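Local structure of transcriptional regulator, LacI family (3H5T) at residues 69-74 with 100-105; 77-82 with 104-109; 121-126 with 141-146. The protein regulates cell wall biogenesis as an inositol-dependent transcriptional activator of ino1, binding a conserved palindromic motif in promoter regions. All coordinates share one frame; numbering follows the deposited sequence.

Overall arrangement
The three contacts lie in one lobe of the periplasmic-binding-protein-like core of this LacI-family protein, around the sheet whose edge is formed by strands 103-108 and 70-75. Contact 1 pairs these strands; contact 2, its centre about 13 Å away, packs the turn and short helix after strand 70-75 against the C-terminal end of strand 103-108. Both end on that strand and share Leu104 and Thr105. Contact 3 follows in series and joins helices 117-125 and 142-150, its centre about 17 Å from that of contact 1 and 14 Å from that of contact 2. Leu123 touches Ile107 and His143 touches Leu74, placing these helices on the sheet. Together the contacts form one edge of a beta-alpha lobe.

Contact 1: 69-74 with 100-105; sequences GAIGVL and GDTQLT
Ile71 exchanges two backbone hydrogen bonds with the 100-105 segment, placing strands 70-74 and 103-105 in parallel register. Ile71 N donates to Gln103 O at 2.9 Å, and Thr105 N donates to Ile71 O at 2.8 Å in a nearly straight bond, with an N-H...O angle of 168°. Val73 N continues the ladder by donating to Thr105 O at 2.9 Å. Ala70 faces Gln103, Ile71 faces Leu104 and Gly72 faces Thr105; the short strand axes approach to 4.6 Å and run 25° apart, the evidence for a twisted parallel pair.

The apolar contacts fall on both faces. On the face of Ile71 and Leu104, Leu104 CD1 reaches over to Ile71 CG1 at 3.8 Å and, beyond it, to Val73 CG2 at 3.5 Å. Ile71 offers CG1 to that methyl from a position between its backbone N and carbonyl carbon, chi1 66°. Its other branch, CG2, lies anti to the carbonyl carbon and beside the backbone N, and meets Thr102 CG2 at 3.7 Å; the Ile71 and Thr102 side chains cross at about a right angle. On the other face, Ala70 CB sits against Gln103 CB at 3.6 Å.

Strand 103-108 is the outermost strand on this side of the sheet within the chain, and helix 86-98 lies between the paired strands in sequence, a beta-alpha-beta crossover of the Rossmann-like core. On its other side strand 70-75 pairs with strand 132-135, where Gly72 and Leu74 bond to the backbone of Val133. Leu332 and Leu333 of helix 321-336 pack on Ile71, whereas Val129 touches Thr105 from the opposite face.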
ATOM      1  N   GLY A  69      13.515  19.770   7.676  1.00 39.37           N
ATOM      2  CA  GLY A  69      13.787  18.723   8.651  1.00 34.66           C
ATOM      3  C   GLY A  69      13.621  17.336   8.045  1.00 32.20           C
ATOM      4  O   GLY A  69      14.012  17.112   6.902  1.00 31.75           O
ATOM      5  N   ALA A  70      13.047  16.400   8.795  1.00 28.62           N
ATOM      6  CA  ALA A  70      12.835  15.051   8.270  1.00 27.51           C
ATOM      7  C   ALA A  70      11.571  14.403   8.812  1.00 26.47           C
ATOM      8  O   ALA A  70      11.163  14.684   9.933  1.00 27.46           O
ATOM      9  CB  ALA A  70      14.038  14.164   8.581  1.00 25.33           C
ATOM     10  N   ILE A  71      10.949  13.548   8.002  1.00 25.97           N
ATOM     11  CA  ILE A  71       9.746  12.825   8.419  1.00 25.16           C
ATOM     12  C   ILE A  71      10.024  11.327   8.321  1.00 25.52           C
ATOM     13  O   ILE A  71      10.831  10.888   7.497  1.00 24.96           O
ATOM     14  CB  ILE A  71       8.505  13.169   7.542  1.00 23.72           C
ATOM     15  CG1 ILE A  71       8.704  12.667   6.116  1.00 22.77           C
ATOM     16  CG2 ILE A  71       8.262  14.682   7.547  1.00 21.64           C
ATOM     17  CD1 ILE A  71       7.493  12.870   5.212  1.00 22.15           C
ATOM     18  N   GLY A  72       9.368  10.544   9.170  1.00 26.06           N
ATOM     19  CA  GLY A  72       9.579   9.108   9.150  1.00 24.46           C
ATOM     20  C   GLY A  72       8.363   8.289   8.745  1.00 25.01           C
ATOM     21  O   GLY A  72       7.251   8.811   8.595  1.00 22.82           O
ATOM     22  N   VAL A  73       8.591   6.991   8.552  1.00 23.91           N
ATOM     23  CA  VAL A  73       7.539   6.057   8.190  1.00 22.41           C
ATOM     24  C   VAL A  73       7.801   4.782   8.985  1.00 23.75           C
ATOM     25  O   VAL A  73       8.813   4.108   8.777  1.00 24.83           O
ATOM     26  CB  VAL A  73       7.551   5.734   6.682  1.00 22.30           C
ATOM     27  CG1 VAL A  73       6.432   4.744   6.346  1.00 19.63           C
ATOM     28  CG2 VAL A  73       7.372   7.010   5.885  1.00 22.27           C
ATOM     29  N   LEU A  74       6.899   4.470   9.908  1.00 22.59           N
ATOM     30  CA  LEU A  74       7.049   3.288  10.729  1.00 22.34           C
ATOM     31  C   LEU A  74       6.485   2.105   9.981  1.00 25.59           C
ATOM     32  O   LEU A  74       5.307   2.076   9.640  1.00 27.76           O
ATOM     33  CB  LEU A  74       6.321   3.453  12.057  1.00 19.12           C
ATOM     34  CG  LEU A  74       6.581   2.322  13.054  1.00 16.40           C
ATOM     35  CD1 LEU A  74       7.082   2.900  14.369  1.00 16.34           C
ATOM     36  CD2 LEU A  74       5.317   1.518  13.248  1.00 13.87           C
ATOM     37  N   GLY A 100       8.915  16.934  -0.192  1.00 33.28           N
ATOM     38  CA  GLY A 100       9.703  17.310  -1.351  1.00 33.67           C
ATOM     39  C   GLY A 100      11.179  17.121  -1.098  1.00 34.45           C
ATOM     40  O   GLY A 100      11.755  16.093  -1.456  1.00 34.84           O
ATOM     41  N   ASP A 101      11.777  18.128  -0.469  1.00 34.77           N
ATOM     42  CA  ASP A 101      13.188  18.128  -0.130  1.00 35.94           C
ATOM     43  C   ASP A 101      13.349  17.670   1.321  1.00 34.55           C
ATOM     44  O   ASP A 101      14.370  17.923   1.960  1.00 35.70           O
ATOM     45  CB  ASP A 101      13.755  19.540  -0.300  1.00 40.24           C
ATOM     46  CG  ASP A 101      13.247  20.223  -1.560  1.00 44.58           C
ATOM     47  OD1 ASP A 101      13.267  19.584  -2.639  1.00 45.16           O
ATOM     48  OD2 ASP A 101      12.825  21.401  -1.471  1.00 46.81           O
ATOM     49  N   THR A 102      12.324  16.995   1.826  1.00 31.88           N
ATOM     50  CA  THR A 102      12.308  16.475   3.188  1.00 29.05           C
ATOM     51  C   THR A 102      12.929  15.079   3.264  1.00 27.37           C
ATOM     52  O   THR A 102      12.555  14.179   2.504  1.00 25.93           O
ATOM     53  CB  THR A 102      10.858  16.363   3.728  1.00 29.80           C
ATOM     54  OG1 THR A 102      10.263  17.663   3.796  1.00 30.20           O
ATOM     55  CG2 THR A 102      10.847  15.725   5.105  1.00 29.79           C
ATOM     56  N   GLN A 103      13.871  14.898   4.186  1.00 24.90           N
ATOM     57  CA  GLN A 103      14.499  13.595   4.363  1.00 22.47           C
ATOM     58  C   GLN A 103      13.394  12.640   4.813  1.00 20.40           C
ATOM     59  O   GLN A 103      12.548  13.014   5.615  1.00 19.15           O
ATOM     60  CB  GLN A 103      15.599  13.666   5.429  1.00 22.27           C
ATOM     61  CG  GLN A 103      16.783  14.551   5.061  1.00 23.30           C
ATOM     62  CD  GLN A 103      17.803  14.685   6.187  1.00 24.18           C
ATOM     63  OE1 GLN A 103      18.245  13.694   6.773  1.00 23.92           O
ATOM     64  NE2 GLN A 103      18.195  15.915   6.480  1.00 24.79           N
ATOM     65  N   LEU A 104      13.393  11.424   4.274  1.00 21.44           N
ATOM     66  CA  LEU A 104      12.395  10.406   4.616  1.00 21.27           C
ATOM     67  C   LEU A 104      13.100   9.253   5.327  1.00 20.61           C
ATOM     68  O   LEU A 104      13.946   8.586   4.753  1.00 22.71           O
ATOM     69  CB  LEU A 104      11.699   9.892   3.349  1.00 21.90           C
ATOM     70  CG  LEU A 104      10.602   8.828   3.518  1.00 23.19           C
ATOM     71  CD1 LEU A 104       9.589   9.303   4.544  1.00 23.95           C
ATOM     72  CD2 LEU A 104       9.919   8.556   2.185  1.00 20.84           C
ATOM     73  N   THR A 105      12.751   9.029   6.584  1.00 20.95           N
ATOM     74  CA  THR A 105      13.378   7.986   7.376  1.00 20.16           C
ATOM     75  C   THR A 105      12.484   6.782   7.614  1.00 22.18           C
ATOM     76  O   THR A 105      11.469   6.877   8.311  1.00 23.23           O
ATOM     77  CB  THR A 105      13.817   8.566   8.723  1.00 18.69           C
ATOM     78  OG1 THR A 105      14.866   9.510   8.497  1.00 17.63           O
ATOM     79  CG2 THR A 105      14.298   7.480   9.664  1.00 17.91           C
TER

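Contact 2: 77-82 with 104-109; sequences EDLTYA and LTLIPA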
ATOM      1  N   GLU A  77       7.442  -4.154   9.433  1.00 23.85           N
ATOM      2  CA  GLU A  77       8.002  -5.198   8.568  1.00 25.44           C
ATOM      3  C   GLU A  77       9.504  -5.001   8.442  1.00 26.92           C
ATOM      4  O   GLU A  77      10.051  -4.013   8.932  1.00 28.21           O
ATOM      5  CB  GLU A  77       7.441  -5.106   7.140  1.00 23.63           C
ATOM      6  CG  GLU A  77       5.950  -5.172   7.005  1.00 22.01           C
ATOM      7  CD  GLU A  77       5.401  -6.471   7.509  1.00 24.51           C
ATOM      8  OE1 GLU A  77       6.206  -7.404   7.722  1.00 23.57           O
ATOM      9  OE2 GLU A  77       4.166  -6.560   7.684  1.00 25.29           O
ATOM     10  N   ASP A  78      10.166  -5.943   7.771  1.00 28.35           N
ATOM     11  CA  ASP A  78      11.598  -5.829   7.520  1.00 27.20           C
ATOM     12  C   ASP A  78      11.755  -4.643   6.562  1.00 25.05           C
ATOM     13  O   ASP A  78      10.912  -4.425   5.684  1.00 22.94           O
ATOM     14  CB  ASP A  78      12.144  -7.091   6.841  1.00 31.85           C
ATOM     15  CG  ASP A  78      12.325  -8.251   7.806  1.00 39.44           C
ATOM     16  OD1 ASP A  78      12.930  -8.036   8.885  1.00 42.27           O
ATOM     17  OD2 ASP A  78      11.877  -9.380   7.480  1.00 39.78           O
ATOM     18  N   LEU A  79      12.828  -3.882   6.734  1.00 22.15           N
ATOM     19  CA  LEU A  79      13.099  -2.728   5.887  1.00 21.91           C
ATOM     20  C   LEU A  79      13.024  -3.043   4.394  1.00 21.38           C
ATOM     21  O   LEU A  79      12.773  -2.147   3.587  1.00 18.72           O
ATOM     22  CB  LEU A  79      14.484  -2.168   6.203  1.00 24.56           C
ATOM     23  CG  LEU A  79      14.741  -0.753   5.707  1.00 26.42           C
ATOM     24  CD1 LEU A  79      13.698   0.188   6.297  1.00 26.89           C
ATOM     25  CD2 LEU A  79      16.139  -0.330   6.114  1.00 30.02           C
ATOM     26  N   THR A  80      13.243  -4.312   4.031  1.00 21.44           N
ATOM     27  CA  THR A  80      13.204  -4.736   2.632  1.00 21.64           C
ATOM     28  C   THR A  80      11.802  -4.582   2.046  1.00 21.33           C
ATOM     29  O   THR A  80      11.634  -4.267   0.871  1.00 22.18           O
ATOM     30  CB  THR A  80      13.658  -6.216   2.464  1.00 23.73           C
ATOM     31  OG1 THR A  80      12.862  -7.066   3.298  1.00 25.11           O
ATOM     32  CG2 THR A  80      15.132  -6.379   2.844  1.00 24.15           C
ATOM     33  N   TYR A  81      10.799  -4.805   2.884  1.00 20.45           N
ATOM     34  CA  TYR A  81       9.394  -4.704   2.504  1.00 17.27           C
ATOM     35  C   TYR A  81       9.099  -3.398   1.770  1.00 17.93           C
ATOM     36  O   TYR A  81       8.352  -3.385   0.798  1.00 20.76           O
ATOM     37  CB  TYR A  81       8.541  -4.769   3.764  1.00 15.28           C
ATOM     38  CG  TYR A  81       7.113  -5.195   3.571  1.00 11.78           C
ATOM     39  CD1 TYR A  81       6.771  -6.547   3.499  1.00  9.33           C
ATOM     40  CD2 TYR A  81       6.094  -4.247   3.476  1.00 10.98           C
ATOM     41  CE1 TYR A  81       5.450  -6.945   3.334  1.00 10.27           C
ATOM     42  CE2 TYR A  81       4.775  -4.629   3.311  1.00 10.90           C
ATOM     43  CZ  TYR A  81       4.456  -5.977   3.237  1.00 13.60           C
ATOM     44  OH  TYR A  81       3.146  -6.351   3.038  1.00 17.63           O
ATOM     45  N   ALA A  82       9.676  -2.298   2.244  1.00 16.72           N
ATOM     46  CA  ALA A  82       9.458  -0.986   1.633  1.00 16.08           C
ATOM     47  C   ALA A  82       9.992  -0.894   0.197  1.00 17.99           C
ATOM     48  O   ALA A  82       9.719   0.078  -0.515  1.00 17.90           O
ATOM     49  CB  ALA A  82      10.100   0.095   2.488  1.00 13.87           C
ATOM     50  N   LEU A 104      13.393  11.424   4.274  1.00 21.44           N
ATOM     51  CA  LEU A 104      12.395  10.406   4.616  1.00 21.27           C
ATOM     52  C   LEU A 104      13.100   9.253   5.327  1.00 20.61           C
ATOM     53  O   LEU A 104      13.946   8.586   4.753  1.00 22.71           O
ATOM     54  CB  LEU A 104      11.699   9.892   3.349  1.00 21.90           C
ATOM     55  CG  LEU A 104      10.602   8.828   3.518  1.00 23.19           C
ATOM     56  CD1 LEU A 104       9.589   9.303   4.544  1.00 23.95           C
ATOM     57  CD2 LEU A 104       9.919   8.556   2.185  1.00 20.84           C
ATOM     58  N   THR A 105      12.751   9.029   6.584  1.00 20.95           N
ATOM     59  CA  THR A 105      13.378   7.986   7.376  1.00 20.16           C
ATOM     60  C   THR A 105      12.484   6.782   7.614  1.00 22.18           C
ATOM     61  O   THR A 105      11.469   6.877   8.311  1.00 23.23           O
ATOM     62  CB  THR A 105      13.817   8.566   8.723  1.00 18.69           C
ATOM     63  OG1 THR A 105      14.866   9.510   8.497  1.00 17.63           O
ATOM     64  CG2 THR A 105      14.298   7.480   9.664  1.00 17.91           C
ATOM     65  N   LEU A 106      12.867   5.649   7.033  1.00 22.69           N
ATOM     66  CA  LEU A 106      12.112   4.413   7.194  1.00 22.83           C
ATOM     67  C   LEU A 106      12.520   3.790   8.522  1.00 23.38           C
ATOM     68  O   LEU A 106      13.713   3.613   8.790  1.00 23.51           O
ATOM     69  CB  LEU A 106      12.421   3.463   6.041  1.00 24.91           C
ATOM     70  CG  LEU A 106      12.123   4.015   4.646  1.00 25.80           C
ATOM     71  CD1 LEU A 106      12.606   3.036   3.596  1.00 24.87           C
ATOM     72  CD2 LEU A 106      10.631   4.258   4.503  1.00 27.20           C
ATOM     73  N   ILE A 107      11.524   3.478   9.351  1.00 22.69           N
ATOM     74  CA  ILE A 107      11.744   2.902  10.680  1.00 21.37           C
ATOM     75  C   ILE A 107      11.233   1.460  10.710  1.00 23.00           C
ATOM     76  O   ILE A 107      10.021   1.229  10.688  1.00 24.77           O
ATOM     77  CB  ILE A 107      10.969   3.706  11.780  1.00 19.44           C
ATOM     78  CG1 ILE A 107      11.148   5.213  11.580  1.00 18.74           C
ATOM     79  CG2 ILE A 107      11.479   3.353  13.159  1.00 16.66           C
ATOM     80  CD1 ILE A 107      10.205   6.049  12.452  1.00 14.36           C
ATOM     81  N   PRO A 108      12.144   0.476  10.764  1.00 21.91           N
ATOM     82  CA  PRO A 108      11.804  -0.949  10.799  1.00 21.52           C
ATOM     83  C   PRO A 108      11.351  -1.389  12.190  1.00 22.32           C
ATOM     84  O   PRO A 108      12.164  -1.483  13.104  1.00 23.85           O
ATOM     85  CB  PRO A 108      13.117  -1.638  10.415  1.00 22.19           C
ATOM     86  CG  PRO A 108      13.925  -0.569   9.749  1.00 24.60           C
ATOM     87  CD  PRO A 108      13.589   0.649  10.564  1.00 24.28           C
ATOM     88  N   ALA A 109      10.066  -1.681  12.351  1.00 21.02           N
ATOM     89  CA  ALA A 109       9.560  -2.106  13.647  1.00 20.37           C
ATOM     90  C   ALA A 109       9.195  -3.577  13.617  1.00 22.19           C
ATOM     91  O   ALA A 109       8.481  -4.029  12.723  1.00 24.81           O
ATOM     92  CB  ALA A 109       8.351  -1.280  14.025  1.00 19.22           C
TER
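Leu79 pushes its CD1 methyl between Leu106 and Pro108, two side chains that stand on the same face of strand 104-108 with Ile107 turned the other way between them. The fit is even: CD1 of Leu79 is 3.5 Å from CB of Leu106 and likewise 3.5 Å from CG of Pro108. Chi1 of -163° sets Leu79 CG on the strand side, 4.1 Å from Pro108 CG, and chi2 of 58° then places CD1 in the notch. The side chain crosses Leu106 at about a right angle and Pro108 more obliquely.

A second, smaller bump follows three residues on, where Ala82 CB meets Leu106 CD1 at 4.0 Å. Leu79 CD1 also touches that Leu106 methyl, more loosely. The type I turn from Asp78 to Tyr81, closed by Tyr81 N donating to Asp78 O at 2.8 Å, presents Leu79; Ala82 comes directly after it in the short helix. No hydrogen bond spans the two segments, so apolar shape carries the contact.

The segment after strand 70-75 thus folds back over the C-terminal end of the neighbouring edge strand of the parallel sheet. Glu77 lays CG over the Tyr81 ring and, through a salt bridge with Arg198, links this lobe to the one holding the other sheet. Ala82 also packs on Leu75 of strand 70-75 and on Leu92 of helix 86-98.

Contact 3: 121-126 with 141-146; sequences QQLVNN and DPHIDA
Gln121 and Ala146 mark the closest backbone approach, their CA atoms 4.8 Å apart, where helix segments 121-125 and 142-146 cross at -49° with axes 8.9 Å apart. Ala146 faces the first helix at this point and has the largest surface covered of the residues here, 79 Å². Its CB is met by Gln121 CG at 3.6 Å and by Val124 CG2 at 3.7 Å, one turn further along the same helix. Gln121 CG is set anti to the carbonyl carbon, chi1 -59°, and the extended chain beyond it carries the amide onward.

His143, one turn before Ala146, supplies the second patch. Its CG is anti to the carbonyl carbon, chi1 -64°, and the ring reaches toward the first helix. Leu123 CD2 comes to His143 CE1 at 3.8 Å on an oblique approach, while Val124 CG2 lies at the ring edge, near its plane, 4.4 Å from His143 ND1. Val124 CG2 therefore lies between Ala146 CB and the edge of the imidazole.

No direct hydrogen bond joins the segments, but a water bridges them, donating to Asn125 OD1 at 2.7 Å and to Ala146 O at 2.9 Å; the Asn125 end of this bridge is doubtful, because the position of that amide is unsure. Asp141 stands at the N-cap of the second helix; the exact place of its capping oxygen is doubtful too.

These are successive helices of the alternating beta-alpha core, separated by strand 132-135. Pro142 and His143 extend the interface to Ala120, and Val124 packs on Ile147. Arg150, in the last turn of helix 142-150, donates to Val124 O, tying the C-terminal end of helix 117-125 to its neighbour. Toward the sheet, Leu123 and His143 both rest on Ala109, in the loop just after strand 103-108.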
ATOM      1  N   GLN A 121       9.435   1.792  22.649  1.00 30.59           N
ATOM      2  CA  GLN A 121       9.714   3.169  23.030  1.00 30.08           C
ATOM      3  C   GLN A 121      11.151   3.604  22.765  1.00 27.94           C
ATOM      4  O   GLN A 121      11.408   4.781  22.525  1.00 28.11           O
ATOM      5  CB  GLN A 121       9.312   3.379  24.495  1.00 32.09           C
ATOM      6  CG  GLN A 121       7.817   3.088  24.706  1.00 35.22           C
ATOM      7  CD  GLN A 121       7.373   3.092  26.164  1.00 38.14           C
ATOM      8  OE1 GLN A 121       8.101   2.634  27.057  1.00 36.00           O
ATOM      9  NE2 GLN A 121       6.156   3.588  26.408  1.00 36.48           N
ATOM     10  N   GLN A 122      12.091   2.665  22.795  1.00 27.29           N
ATOM     11  CA  GLN A 122      13.483   3.002  22.508  1.00 26.91           C
ATOM     12  C   GLN A 122      13.648   3.177  21.000  1.00 25.76           C
ATOM     13  O   GLN A 122      14.413   4.019  20.537  1.00 25.80           O
ATOM     14  CB  GLN A 122      14.425   1.908  22.989  1.00 28.81           C
ATOM     15  CG  GLN A 122      14.606   1.884  24.480  1.00 34.99           C
ATOM     16  CD  GLN A 122      15.735   0.976  24.907  1.00 36.89           C
ATOM     17  OE1 GLN A 122      16.065   0.901  26.093  1.00 37.95           O
ATOM     18  NE2 GLN A 122      16.337   0.279  23.943  1.00 36.52           N
ATOM     19  N   LEU A 123      12.936   2.366  20.234  1.00 23.33           N
ATOM     20  CA  LEU A 123      13.005   2.478  18.792  1.00 23.00           C
ATOM     21  C   LEU A 123      12.453   3.851  18.412  1.00 23.11           C
ATOM     22  O   LEU A 123      13.123   4.637  17.737  1.00 22.99           O
ATOM     23  CB  LEU A 123      12.168   1.375  18.123  1.00 19.74           C
ATOM     24  CG  LEU A 123      12.081   1.495  16.595  1.00 19.01           C
ATOM     25  CD1 LEU A 123      13.495   1.526  16.020  1.00 17.86           C
ATOM     26  CD2 LEU A 123      11.286   0.329  16.003  1.00 17.97           C
ATOM     27  N   VAL A 124      11.236   4.135  18.879  1.00 23.25           N
ATOM     28  CA  VAL A 124      10.552   5.387  18.582  1.00 23.28           C
ATOM     29  C   VAL A 124      11.230   6.649  19.090  1.00 25.25           C
ATOM     30  O   VAL A 124      11.275   7.641  18.365  1.00 25.19           O
ATOM     31  CB  VAL A 124       9.110   5.376  19.107  1.00 22.79           C
ATOM     32  CG1 VAL A 124       8.459   6.739  18.866  1.00 21.05           C
ATOM     33  CG2 VAL A 124       8.318   4.284  18.397  1.00 20.92           C
ATOM     34  N   ASN A 125      11.754   6.629  20.317  1.00 25.20           N
ATOM     35  CA  ASN A 125      12.417   7.822  20.850  1.00 24.39           C
ATOM     36  C   ASN A 125      13.770   8.066  20.192  1.00 24.56           C
ATOM     37  O   ASN A 125      14.378   9.117  20.388  1.00 26.22           O
ATOM     38  CB  ASN A 125      12.595   7.732  22.370  1.00 24.16           C
ATOM     39  CG  ASN A 125      11.278   7.540  23.106  1.00 24.57           C
ATOM     40  OD1 ASN A 125      10.229   8.000  22.664  1.00 23.97           O
ATOM     41  ND2 ASN A 125      11.337   6.872  24.247  1.00 25.73           N
ATOM     42  N   ASN A 126      14.251   7.104  19.412  1.00 23.66           N
ATOM     43  CA  ASN A 126      15.531   7.287  18.735  1.00 24.62           C
ATOM     44  C   ASN A 126      15.349   7.533  17.236  1.00 24.51           C
ATOM     45  O   ASN A 126      16.288   7.412  16.454  1.00 23.76           O
ATOM     46  CB  ASN A 126      16.455   6.089  18.982  1.00 26.71           C
ATOM     47  CG  ASN A 126      16.929   6.009  20.432  1.00 30.47           C
ATOM     48  OD1 ASN A 126      17.487   6.970  20.975  1.00 27.19           O
ATOM     49  ND2 ASN A 126      16.702   4.861  21.065  1.00 30.62           N
ATOM     50  N   ASP A 141      -0.687  -2.187  18.642  1.00 22.80           N
ATOM     51  CA  ASP A 141       0.756  -2.310  18.470  1.00 24.12           C
ATOM     52  C   ASP A 141       1.453  -1.359  19.455  1.00 24.97           C
ATOM     53  O   ASP A 141       1.149  -0.164  19.510  1.00 25.60           O
ATOM     54  CB  ASP A 141       1.142  -1.961  17.032  1.00 24.95           C
ATOM     55  CG  ASP A 141       2.619  -2.177  16.752  1.00 26.58           C
ATOM     56  OD1 ASP A 141       3.006  -3.287  16.328  1.00 26.01           O
ATOM     57  OD2 ASP A 141       3.399  -1.231  16.971  1.00 29.22           O
ATOM     58  N   PRO A 142       2.405  -1.878  20.244  1.00 24.89           N
ATOM     59  CA  PRO A 142       3.100  -1.026  21.210  1.00 23.97           C
ATOM     60  C   PRO A 142       3.839   0.171  20.616  1.00 24.27           C
ATOM     61  O   PRO A 142       4.145   1.124  21.328  1.00 25.47           O
ATOM     62  CB  PRO A 142       4.021  -2.004  21.933  1.00 23.08           C
ATOM     63  CG  PRO A 142       4.333  -3.015  20.882  1.00 25.69           C
ATOM     64  CD  PRO A 142       2.985  -3.233  20.220  1.00 25.97           C
ATOM     65  N   HIS A 143       4.120   0.135  19.318  1.00 23.59           N
ATOM     66  CA  HIS A 143       4.813   1.259  18.683  1.00 21.91           C
ATOM     67  C   HIS A 143       3.872   2.458  18.590  1.00 22.00           C
ATOM     68  O   HIS A 143       4.305   3.608  18.693  1.00 22.07           O
ATOM     69  CB  HIS A 143       5.334   0.843  17.303  1.00 18.94           C
ATOM     70  CG  HIS A 143       6.361  -0.242  17.368  1.00 17.94           C
ATOM     71  ND1 HIS A 143       7.663  -0.009  17.765  1.00 18.12           N
ATOM     72  CD2 HIS A 143       6.253  -1.580  17.208  1.00 16.07           C
ATOM     73  CE1 HIS A 143       8.307  -1.158  17.852  1.00 16.13           C
ATOM     74  NE2 HIS A 143       7.474  -2.128  17.520  1.00 15.78           N
ATOM     75  N   ILE A 144       2.583   2.182  18.407  1.00 22.60           N
ATOM     76  CA  ILE A 144       1.576   3.234  18.347  1.00 22.36           C
ATOM     77  C   ILE A 144       1.598   3.984  19.680  1.00 23.43           C
ATOM     78  O   ILE A 144       1.645   5.218  19.705  1.00 23.85           O
ATOM     79  CB  ILE A 144       0.160   2.652  18.138  1.00 21.82           C
ATOM     80  CG1 ILE A 144       0.065   1.978  16.767  1.00 21.75           C
ATOM     81  CG2 ILE A 144      -0.885   3.753  18.290  1.00 20.76           C
ATOM     82  CD1 ILE A 144       0.251   2.912  15.598  1.00 22.09           C
ATOM     83  N   ASP A 145       1.570   3.233  20.785  1.00 23.44           N
ATOM     84  CA  ASP A 145       1.589   3.826  22.127  1.00 22.29           C
ATOM     85  C   ASP A 145       2.898   4.580  22.367  1.00 22.21           C
ATOM     86  O   ASP A 145       2.909   5.633  23.005  1.00 21.97           O
ATOM     87  CB  ASP A 145       1.422   2.751  23.211  1.00 22.67           C
ATOM     88  CG  ASP A 145       0.151   1.922  23.036  1.00 25.45           C
ATOM     89  OD1 ASP A 145      -0.943   2.505  22.871  1.00 25.60           O
ATOM     90  OD2 ASP A 145       0.245   0.677  23.069  1.00 27.98           O
ATOM     91  N   ALA A 146       4.001   4.036  21.858  1.00 19.88           N
ATOM     92  CA  ALA A 146       5.291   4.681  22.015  1.00 19.28           C
ATOM     93  C   ALA A 146       5.292   6.038  21.313  1.00 20.68           C
ATOM     94  O   ALA A 146       5.827   7.009  21.830  1.00 22.64           O
ATOM     95  CB  ALA A 146       6.396   3.793  21.463  1.00 17.33           C
TER
HETATM   96  O   HOH W   1       8.122   6.496  23.458  1.00 32.51           O